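Local structure of metazoan TIR-STING fusion (Crassostrea gigas, 6WT6) at residues F220-R225 with F331-N336. The protein joins a TIR domain to a STING ligand-binding domain in a single polypeptide, a fusion architecture found in an oyster. Residues are numbered along the deposited sequence; the frame is centred on the assembly and turned at random.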
loop_
_atom_site.group_PDB
_atom_site.type_symbol
_atom_site.label_atom_id
_atom_site.label_comp_id
_atom_site.label_asym_id
_atom_site.label_seq_id
_atom_site.Cartn_x
_atom_site.Cartn_y
_atom_site.Cartn_z
ATOM N N PHE A 220 18.562 -1.961 2.795
ATOM C CA PHE A 220 17.368 -2.803 2.792
ATOM C C PHE A 220 17.770 -4.158 3.365
ATOM O O PHE A 220 18.026 -5.111 2.615
ATOM C CB PHE A 220 16.807 -2.921 1.370
ATOM C CG PHE A 220 15.393 -3.443 1.287
ATOM C CD1 PHE A 220 14.930 -4.431 2.148
ATOM C CD2 PHE A 220 14.528 -2.949 0.322
ATOM C CE1 PHE A 220 13.632 -4.904 2.053
ATOM C CE2 PHE A 220 13.233 -3.418 0.220
ATOM C CZ PHE A 220 12.781 -4.396 1.088
ATOM N N PRO A 221 17.848 -4.275 4.689
ATOM C CA PRO A 221 18.113 -5.586 5.296
ATOM C C PRO A 221 16.954 -6.539 5.052
ATOM O O PRO A 221 15.785 -6.155 5.134
ATOM C CB PRO A 221 18.269 -5.261 6.786
ATOM C CG PRO A 221 17.478 -4.002 6.973
ATOM C CD PRO A 221 17.670 -3.221 5.703
ATOM N N GLN A 222 17.289 -7.803 4.761
ATOM C CA GLN A 222 16.256 -8.773 4.407
ATOM C C GLN A 222 15.266 -8.993 5.544
ATOM O O GLN A 222 14.089 -9.271 5.295
ATOM C CB GLN A 222 16.891 -10.103 4.003
ATOM C CG GLN A 222 15.878 -11.161 3.590
ATOM C CD GLN A 222 16.529 -12.445 3.124
ATOM O OE1 GLN A 222 17.752 -12.559 3.099
ATOM N NE2 GLN A 222 15.712 -13.421 2.750
ATOM N N SER A 223 15.716 -8.889 6.793
ATOM C CA SER A 223 14.786 -9.057 7.903
ATOM C C SER A 223 13.855 -7.867 8.060
ATOM O O SER A 223 12.899 -7.957 8.841
ATOM C CB SER A 223 15.544 -9.276 9.210
ATOM O OG SER A 223 16.058 -8.046 9.693
ATOM N N CYS A 224 14.123 -6.767 7.351
ATOM C CA CYS A 224 13.411 -5.494 7.423
ATOM C C CYS A 224 13.600 -4.786 8.759
ATOM O O CYS A 224 12.944 -3.765 9.005
ATOM C CB CYS A 224 11.917 -5.662 7.124
ATOM S SG CYS A 224 11.613 -6.432 5.516
ATOM N N ARG A 225 14.471 -5.298 9.630
ATOM C CA ARG A 225 14.793 -4.610 10.873
ATOM C C ARG A 225 15.696 -3.424 10.577
ATOM O O ARG A 225 16.813 -3.592 10.079
ATOM C CB ARG A 225 15.482 -5.556 11.852
ATOM C CG ARG A 225 14.564 -6.517 12.555
ATOM C CD ARG A 225 15.339 -7.450 13.473
ATOM N NE ARG A 225 16.349 -8.217 12.750
ATOM C CZ ARG A 225 17.269 -8.977 13.337
ATOM N NH1 ARG A 225 17.304 -9.075 14.660
ATOM N NH2 ARG A 225 18.155 -9.638 12.602
ATOM N N PHE A 331 20.268 -4.075 -0.931
ATOM C CA PHE A 331 19.640 -5.213 -0.276
ATOM C C PHE A 331 20.720 -6.186 0.188
ATOM O O PHE A 331 21.656 -6.491 -0.562
ATOM C CB PHE A 331 18.659 -5.907 -1.220
ATOM C CG PHE A 331 17.919 -7.055 -0.588
ATOM C CD1 PHE A 331 16.706 -6.849 0.047
ATOM C CD2 PHE A 331 18.438 -8.342 -0.631
ATOM C CE1 PHE A 331 16.023 -7.905 0.627
ATOM C CE2 PHE A 331 17.762 -9.400 -0.053
ATOM C CZ PHE A 331 16.555 -9.182 0.576
ATOM N N TYR A 332 20.584 -6.681 1.417
ATOM C CA TYR A 332 21.597 -7.563 1.976
ATOM C C TYR A 332 20.975 -8.432 3.054
ATOM O O TYR A 332 19.998 -8.041 3.700
ATOM C CB TYR A 332 22.772 -6.767 2.553
ATOM C CG TYR A 332 22.389 -5.855 3.701
ATOM C CD1 TYR A 332 21.875 -4.580 3.466
ATOM C CD2 TYR A 332 22.549 -6.265 5.020
ATOM C CE1 TYR A 332 21.524 -3.744 4.514
ATOM C CE2 TYR A 332 22.196 -5.441 6.074
ATOM C CZ TYR A 332 21.688 -4.181 5.818
ATOM O OH TYR A 332 21.342 -3.359 6.867
ATOM N N LYS A 333 21.561 -9.616 3.242
ATOM C CA LYS A 333 21.197 -10.503 4.342
ATOM C C LYS A 333 21.876 -10.010 5.611
ATOM O O LYS A 333 23.100 -10.109 5.747
ATOM C CB LYS A 333 21.610 -11.942 4.044
ATOM C CG LYS A 333 21.015 -12.518 2.772
ATOM C CD LYS A 333 21.239 -14.023 2.682
ATOM C CE LYS A 333 20.833 -14.559 1.315
ATOM N NZ LYS A 333 20.767 -16.044 1.288
ATOM N N ASP A 334 21.084 -9.485 6.545
ATOM C CA ASP A 334 21.623 -8.966 7.800
ATOM C C ASP A 334 21.787 -10.123 8.788
ATOM O O ASP A 334 21.039 -10.277 9.756
ATOM C CB ASP A 334 20.726 -7.862 8.349
ATOM C CG ASP A 334 19.263 -8.254 8.375
ATOM O OD1 ASP A 334 18.836 -9.025 7.495
ATOM O OD2 ASP A 334 18.535 -7.790 9.274
ATOM N N VAL A 335 22.803 -10.945 8.523
ATOM C CA VAL A 335 23.057 -12.150 9.309
ATOM C C VAL A 335 24.452 -12.190 9.921
ATOM O O VAL A 335 24.744 -13.126 10.680
ATOM C CB VAL A 335 22.826 -13.430 8.472
ATOM C CG1 VAL A 335 21.395 -13.498 7.954
ATOM C CG2 VAL A 335 23.833 -13.513 7.322
ATOM N N ASN A 336 25.328 -11.234 9.625
ATOM C CA ASN A 336 26.732 -11.320 10.008
ATOM C C ASN A 336 27.074 -10.327 11.111
ATOM O O ASN A 336 26.602 -9.185 11.107
ATOM C CB ASN A 336 27.640 -11.073 8.802
ATOM C CG ASN A 336 27.623 -12.222 7.817
ATOM O OD1 ASN A 336 27.774 -13.384 8.200
ATOM N ND2 ASN A 336 27.438 -11.905 6.540
HETATM O O HOH W 1 18.828 -5.220 10.524
#
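Two parallel strands, 212-221 and 327-332, run out side by side here, and their last rungs are backbone hydrogen bonds. Tyr332 N donates to Phe220 O at 3.2 Å, from above the carbonyl plane; Gln222 N then reaches Tyr332 O at 2.9 Å, nearly along the C=O axis. Beyond the strands, the carboxylate of Asp334 turns back onto the type I turn Pro221-Cys224 and grips Ser223 twice, each oxygen using its syn lone pair: OD1 takes Ser223 N at 3.2 Å, and OD2 accepts a hydrogen bond from Ser223 OG at 2.5 Å. That hydroxyl oxygen also accepts from Arg225 N, making an ST turn, and from Arg225 NE, which lies 3.1 Å from Ser223 OG with the oxygen in the guanidinium plane. Arg225, bent at chi3 (-58°), thereby brings NH2 to a long salt bridge, 3.8 Å from Asp334 OD2. One water donates to both Asp334 OD2 and Arg225 O. Nonpolar contacts flank the rungs. Pro221 CA sits over a face of the Tyr332 ring, a CH-pi contact, while on the other sheet face the Phe220 and Phe331 rings cross obliquely, CD1 to CD1 3.7 Å. Phe331 CZ also meets Gln222 CB. Tyr332 packs on helix 341-356, and Phe220 on helix 299-319. The arrangement is a type I turn with an ST turn at Ser223, held by the Asp334 carboxylate where two neighbouring parallel strands end, at the edge of the mixed sheet of the STING domain.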